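Long-range contacts in pre-crRNA processing endonuclease (Streptococcus pyogenes serotype M1, PDB 3VZH), which probably cuts precursor CRISPR RNA as a Cas5d-type endoribonuclease of the bacterial CRISPR immune system: residues Arg5-Tyr10 with Lys120-Met125; Ser161-Val166 with Thr194-Gly199. All blocks are in the same frame, centred on the assembly; numbering follows the deposited sequence.

How the contacts relate
Contact 1 and contact 2 are separate sites on one antiparallel sheet. Their centres are about 27 Å apart and their nearest atoms about 13 Å, so they do not touch. Contact 1 joins the chain entering strand 9-15 to helix 118-130. Contact 2 joins the loop between helix 153-158 and strand 167-171 to the end of strand 188-197 and its turn. The two follow in series along the chain. Both use a methionine against an aromatic face and a side-chain oxygen that accepts from a backbone N-H. Neither contact includes a bound RNA or metal, and their geometry alone does not place them at the cleavage site.

Contact 1. Residues Arg5-Tyr10 with Lys120-Met125; sequences RSRDFY and KHEAIM
Glu122 reaches from the helix to the backbone of Arg7. Glu122 OE1 accepts from Arg7 N at 2.8 Å, and the bond is nearly straight (171°). The N-H arrives on the anti side of the carboxylate, tilted out of its plane. Glu122 CG stands anti to the carbonyl carbon (chi1 -68°), and the extended chain beyond it carries OE1 to Arg7 N. Glu122 OE1 also lies 3.5 Å from Ser6 CA. One turn on, Met125 CG sits over the face of the Phe9 ring, 3.5 Å from its centroid, as a CH-pi contact. Met125 SD, a Met-aromatic contact, is 5.1 Å from the Phe9 centroid. Arg7 CG covers the opposite face near the rim, and the Arg7 guanidinium lies face-on over Phe9 CE1. Arg7 NH2 makes a salt bridge with Glu126.

The backbone is fixed in turn. Arg5 NE and NH2 both grip Ser6 O, and NH2 bridges to Asp8 OD1 at 2.8 Å. Ser6 OG donates to Arg7 O and also bonds Phe103 N.

Ser6 and Phe9 pair by backbone with strand 95-105. Phe9 touches Phe103 and Ile129, and Met125 touches Phe55 and Asn57 of strand 55-64. Helix 118-130 thus packs on the sheet, consistent with an RRM-like fold.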
loop_
_atom_site.group_PDB
_atom_site.type_symbol
_atom_site.label_atom_id
_atom_site.label_comp_id
_atom_site.label_asym_id
_atom_site.label_seq_id
_atom_site.Cartn_x
_atom_site.Cartn_y
_atom_site.Cartn_z
ATOM N N ARG A 5 -6.286 7.548 -16.324
ATOM C CA ARG A 5 -5.937 6.597 -15.245
ATOM C C ARG A 5 -6.074 5.211 -15.795
ATOM O O ARG A 5 -6.994 4.913 -16.612
ATOM C CB ARG A 5 -6.779 6.807 -13.987
ATOM C CG ARG A 5 -8.258 6.735 -14.284
ATOM C CD ARG A 5 -9.087 6.242 -13.089
ATOM N NE ARG A 5 -8.868 4.806 -12.948
ATOM C CZ ARG A 5 -9.166 4.066 -11.882
ATOM N NH1 ARG A 5 -9.705 4.616 -10.793
ATOM N NH2 ARG A 5 -8.871 2.758 -11.905
ATOM N N SER A 6 -5.210 4.332 -15.308
ATOM C CA SER A 6 -5.231 2.897 -15.708
ATOM C C SER A 6 -6.462 2.186 -15.205
ATOM O O SER A 6 -7.189 2.695 -14.325
ATOM C CB SER A 6 -3.985 2.130 -15.212
ATOM O OG SER A 6 -4.087 1.845 -13.824
ATOM N N ARG A 7 -6.653 0.945 -15.702
ATOM C CA ARG A 7 -7.546 0.087 -14.986
ATOM C C ARG A 7 -7.141 -0.113 -13.504
ATOM O O ARG A 7 -5.978 0.180 -13.129
ATOM C CB ARG A 7 -7.664 -1.286 -15.665
ATOM C CG ARG A 7 -6.434 -2.146 -15.517
ATOM C CD ARG A 7 -6.817 -3.486 -16.119
ATOM N NE ARG A 7 -5.831 -4.545 -16.133
ATOM C CZ ARG A 7 -5.653 -5.470 -15.153
ATOM N NH1 ARG A 7 -6.291 -5.405 -13.965
ATOM N NH2 ARG A 7 -4.792 -6.477 -15.358
ATOM N N ASP A 8 -8.129 -0.589 -12.702
ATOM C CA ASP A 8 -7.773 -1.127 -11.361
ATOM C C ASP A 8 -6.950 -2.391 -11.485
ATOM O O ASP A 8 -7.312 -3.305 -12.286
ATOM C CB ASP A 8 -9.036 -1.391 -10.528
ATOM C CG ASP A 8 -9.768 -0.096 -10.177
ATOM O OD1 ASP A 8 -9.091 0.895 -9.850
ATOM O OD2 ASP A 8 -11.022 -0.103 -10.266
ATOM N N PHE A 9 -5.911 -2.491 -10.641
ATOM C CA PHE A 9 -5.164 -3.734 -10.472
ATOM C C PHE A 9 -5.366 -4.164 -9.046
ATOM O O PHE A 9 -5.640 -3.323 -8.158
ATOM C CB PHE A 9 -3.634 -3.454 -10.662
ATOM C CG PHE A 9 -3.309 -3.100 -12.080
ATOM C CD1 PHE A 9 -3.105 -4.137 -12.991
ATOM C CD2 PHE A 9 -3.180 -1.753 -12.491
ATOM C CE1 PHE A 9 -2.818 -3.860 -14.307
ATOM C CE2 PHE A 9 -2.885 -1.456 -13.811
ATOM C CZ PHE A 9 -2.720 -2.513 -14.715
ATOM N N TYR A 10 -5.244 -5.494 -8.849
ATOM C CA TYR A 10 -5.507 -6.117 -7.527
ATOM C C TYR A 10 -4.410 -7.113 -7.249
ATOM O O TYR A 10 -4.025 -7.918 -8.152
ATOM C CB TYR A 10 -6.840 -6.916 -7.670
ATOM C CG TYR A 10 -8.008 -6.031 -8.081
ATOM C CD1 TYR A 10 -8.775 -5.387 -7.082
ATOM C CD2 TYR A 10 -8.321 -5.824 -9.386
ATOM C CE1 TYR A 10 -9.814 -4.595 -7.416
ATOM C CE2 TYR A 10 -9.408 -5.015 -9.732
ATOM C CZ TYR A 10 -10.084 -4.383 -8.706
ATOM O OH TYR A 10 -11.193 -3.586 -8.932
ATOM N N LYS A 120 1.229 -0.400 -23.106
ATOM C CA LYS A 120 2.554 -0.878 -22.704
ATOM C C LYS A 120 2.601 -1.049 -21.170
ATOM O O LYS A 120 2.991 -2.085 -20.634
ATOM C CB LYS A 120 3.654 0.118 -23.089
ATOM C CG LYS A 120 5.092 -0.317 -22.661
ATOM C CD LYS A 120 6.086 0.866 -22.805
ATOM C CE LYS A 120 7.466 0.623 -22.196
ATOM N NZ LYS A 120 8.363 1.773 -22.485
ATOM N N HIS A 121 2.264 0.023 -20.461
ATOM C CA HIS A 121 2.431 -0.020 -18.988
ATOM C C HIS A 121 1.426 -0.878 -18.294
ATOM O O HIS A 121 1.782 -1.510 -17.263
ATOM C CB HIS A 121 2.467 1.364 -18.401
ATOM C CG HIS A 121 3.687 2.125 -18.800
ATOM N ND1 HIS A 121 4.932 1.710 -18.502
ATOM C CD2 HIS A 121 3.833 3.268 -19.573
ATOM C CE1 HIS A 121 5.842 2.594 -18.915
ATOM N NE2 HIS A 121 5.184 3.540 -19.635
ATOM N N GLU A 122 0.205 -0.928 -18.803
ATOM C CA GLU A 122 -0.786 -1.902 -18.270
ATOM C C GLU A 122 -0.366 -3.359 -18.462
ATOM O O GLU A 122 -0.490 -4.158 -17.515
ATOM C CB GLU A 122 -2.208 -1.688 -18.815
ATOM C CG GLU A 122 -2.911 -0.411 -18.354
ATOM C CD GLU A 122 -4.426 -0.497 -18.570
ATOM O OE1 GLU A 122 -5.180 0.322 -18.036
ATOM O OE2 GLU A 122 -4.886 -1.417 -19.289
ATOM N N ALA A 123 0.230 -3.690 -19.613
ATOM C CA ALA A 123 0.703 -5.064 -19.865
ATOM C C ALA A 123 1.834 -5.499 -18.968
ATOM O O ALA A 123 1.828 -6.598 -18.383
ATOM C CB ALA A 123 1.044 -5.291 -21.365
ATOM N N ILE A 124 2.796 -4.589 -18.818
ATOM C CA ILE A 124 3.903 -4.836 -17.936
ATOM C C ILE A 124 3.474 -4.950 -16.502
ATOM O O ILE A 124 3.992 -5.812 -15.754
ATOM C CB ILE A 124 4.966 -3.752 -18.134
ATOM C CG1 ILE A 124 5.448 -3.856 -19.588
ATOM C CG2 ILE A 124 6.175 -3.984 -17.207
ATOM C CD1 ILE A 124 6.575 -2.902 -19.894
ATOM N N MET A 125 2.531 -4.084 -16.082
ATOM C CA MET A 125 2.035 -4.168 -14.731
ATOM C C MET A 125 1.366 -5.556 -14.502
ATOM O O MET A 125 1.642 -6.198 -13.514
ATOM C CB MET A 125 1.026 -3.019 -14.469
ATOM C CG MET A 125 0.513 -3.025 -13.003
ATOM S SD MET A 125 1.776 -2.732 -11.722
ATOM C CE MET A 125 2.087 -0.936 -11.820
#

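Contact 2. Residues Ser161-Val166 with Thr194-Gly199; sequences SYYNGV and TVMKNG
Tyr163 presents a ring face to Met196. Met196 CE lies over that face, 4.2 Å from the Tyr163 ring centroid, nearest to the CG and CD2 side. Met196 is extended up to its sulfur, and the bend at chi3 (63°) turns the methyl to the ring. The sulfur itself is oblique to it. On the opposite face, Tyr162 CD2 stands 3.5 Å above the plane of the Tyr163 ring. The ring is thus clasped from both sides, and Tyr163 OH is tied to Ile68 N.

The second pair is Asn164 and Asn198. Their amide planes stand 68° apart, and the two groups do not hydrogen-bond to each other. Asn164 OD1 rests 3.5 Å from Asn198 CB. Asn198 OD1 accepts from Gly165 N at 2.7 Å (N-H...O 143°). The backbone answers with Asn198 N donating to Val166 O at 2.9 Å. Tyr163 O also meets Asn198 CA in a CA-H...O contact.

Asn198 and Gly199 have the backbone angles of a type I' turn, a common two-residue link in beta hairpins. It joins strand 188-197 to strand 200-213. Gly199 has no side chain, and Ser161 OG comes within 3.4 Å of Gly199 CA. That hydroxyl accepts from Tyr163 N in an ST turn and bonds Val64 O.

A water takes the N-H of Gly199 and donates to Val166 O and Met196 O. Val166 O has two donors and Gly165 N-H its acceptor. Every loop-to-turn hydrogen bond uses backbone atoms, Asn198 OD1 being the one side-chain partner. The hold thus rests on turn shape, with Tyr163-Met196 as apolar packing beside it.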
loop_
_atom_site.group_PDB
_atom_site.type_symbol
_atom_site.label_atom_id
_atom_site.label_comp_id
_atom_site.label_asym_id
_atom_site.label_seq_id
_atom_site.Cartn_x
_atom_site.Cartn_y
_atom_site.Cartn_z
ATOM N N SER A 161 -13.113 -10.885 4.642
ATOM C CA SER A 161 -12.129 -10.467 5.722
ATOM C C SER A 161 -12.550 -11.149 7.059
ATOM O O SER A 161 -13.763 -11.312 7.353
ATOM C CB SER A 161 -12.276 -9.006 5.963
ATOM O OG SER A 161 -11.440 -8.505 7.067
ATOM N N TYR A 162 -11.538 -11.510 7.854
ATOM C CA TYR A 162 -11.718 -11.914 9.266
ATOM C C TYR A 162 -12.622 -10.855 9.971
ATOM O O TYR A 162 -13.443 -11.239 10.820
ATOM C CB TYR A 162 -10.342 -12.017 9.952
ATOM C CG TYR A 162 -10.457 -12.470 11.441
ATOM C CD1 TYR A 162 -10.689 -13.816 11.778
ATOM C CD2 TYR A 162 -10.413 -11.533 12.497
ATOM C CE1 TYR A 162 -10.811 -14.198 13.115
ATOM C CE2 TYR A 162 -10.515 -11.909 13.832
ATOM C CZ TYR A 162 -10.670 -13.215 14.150
ATOM O OH TYR A 162 -10.771 -13.533 15.461
ATOM N N TYR A 163 -12.452 -9.563 9.597
ATOM C CA TYR A 163 -13.187 -8.414 10.234
ATOM C C TYR A 163 -14.513 -8.019 9.551
ATOM O O TYR A 163 -15.149 -6.982 9.839
ATOM C CB TYR A 163 -12.206 -7.238 10.455
ATOM C CG TYR A 163 -11.184 -7.652 11.462
ATOM C CD1 TYR A 163 -11.513 -7.758 12.821
ATOM C CD2 TYR A 163 -9.777 -7.850 11.069
ATOM C CE1 TYR A 163 -10.551 -8.098 13.784
ATOM C CE2 TYR A 163 -8.831 -8.208 12.013
ATOM C CZ TYR A 163 -9.236 -8.329 13.365
ATOM O OH TYR A 163 -8.327 -8.714 14.288
ATOM N N ASN A 164 -14.984 -8.863 8.655
ATOM C CA ASN A 164 -16.261 -8.553 8.085
ATOM C C ASN A 164 -17.336 -8.413 9.189
ATOM O O ASN A 164 -17.425 -9.244 10.070
ATOM C CB ASN A 164 -16.688 -9.663 7.152
ATOM C CG ASN A 164 -17.831 -9.235 6.266
ATOM O OD1 ASN A 164 -17.960 -8.074 5.934
ATOM N ND2 ASN A 164 -18.693 -10.179 5.935
ATOM N N GLY A 165 -18.204 -7.437 9.050
ATOM C CA GLY A 165 -19.315 -7.278 10.047
ATOM C C GLY A 165 -19.015 -6.288 11.185
ATOM O O GLY A 165 -19.919 -5.919 11.923
ATOM N N VAL A 166 -17.774 -5.815 11.330
ATOM C CA VAL A 166 -17.484 -4.832 12.346
ATOM C C VAL A 166 -16.643 -3.751 11.753
ATOM O O VAL A 166 -15.912 -4.004 10.771
ATOM C CB VAL A 166 -16.728 -5.401 13.608
ATOM C CG1 VAL A 166 -17.558 -6.498 14.301
ATOM C CG2 VAL A 166 -15.345 -5.920 13.213
ATOM N N THR A 194 -8.050 6.843 10.523
ATOM C CA THR A 194 -8.052 5.702 9.616
ATOM C C THR A 194 -9.080 4.682 10.162
ATOM O O THR A 194 -8.917 4.204 11.275
ATOM C CB THR A 194 -6.587 5.139 9.480
ATOM O OG1 THR A 194 -5.684 6.168 8.934
ATOM C CG2 THR A 194 -6.573 3.825 8.605
ATOM N N VAL A 195 -10.154 4.363 9.443
ATOM C CA VAL A 195 -11.186 3.484 9.947
ATOM C C VAL A 195 -11.228 2.277 9.044
ATOM O O VAL A 195 -11.250 2.400 7.841
ATOM C CB VAL A 195 -12.578 4.166 9.921
ATOM C CG1 VAL A 195 -13.656 3.272 10.500
ATOM C CG2 VAL A 195 -12.504 5.464 10.736
ATOM N N MET A 196 -11.150 1.098 9.645
ATOM C CA MET A 196 -11.258 -0.173 8.927
ATOM C C MET A 196 -12.703 -0.689 9.008
ATOM O O MET A 196 -13.186 -0.997 10.116
ATOM C CB MET A 196 -10.248 -1.168 9.548
ATOM C CG MET A 196 -10.133 -2.464 8.733
ATOM S SD MET A 196 -8.974 -3.665 9.390
ATOM C CE MET A 196 -9.673 -4.085 11.023
ATOM N N LYS A 197 -13.390 -0.802 7.860
ATOM C CA LYS A 197 -14.826 -1.121 7.844
ATOM C C LYS A 197 -14.966 -2.450 7.175
ATOM O O LYS A 197 -14.621 -2.591 5.990
ATOM C CB LYS A 197 -15.620 -0.051 7.040
ATOM C CG LYS A 197 -15.481 1.363 7.656
ATOM C CD LYS A 197 -16.221 2.395 6.809
ATOM C CE LYS A 197 -16.320 3.730 7.534
ATOM N NZ LYS A 197 -16.308 4.759 6.456
ATOM N N ASN A 198 -15.414 -3.488 7.911
ATOM C CA ASN A 198 -15.465 -4.825 7.410
ATOM C C ASN A 198 -14.128 -5.318 6.923
ATOM O O ASN A 198 -14.078 -6.088 5.936
ATOM C CB ASN A 198 -16.527 -4.912 6.303
ATOM C CG ASN A 198 -17.914 -4.487 6.815
ATOM O OD1 ASN A 198 -18.369 -5.014 7.789
ATOM N ND2 ASN A 198 -18.566 -3.555 6.132
ATOM N N GLY A 199 -13.076 -4.826 7.543
ATOM C CA GLY A 199 -11.716 -5.138 7.084
ATOM C C GLY A 199 -11.140 -4.259 5.967
ATOM O O GLY A 199 -9.987 -4.491 5.551
HETATM O O HOH W 1 -13.042 -3.828 10.248
#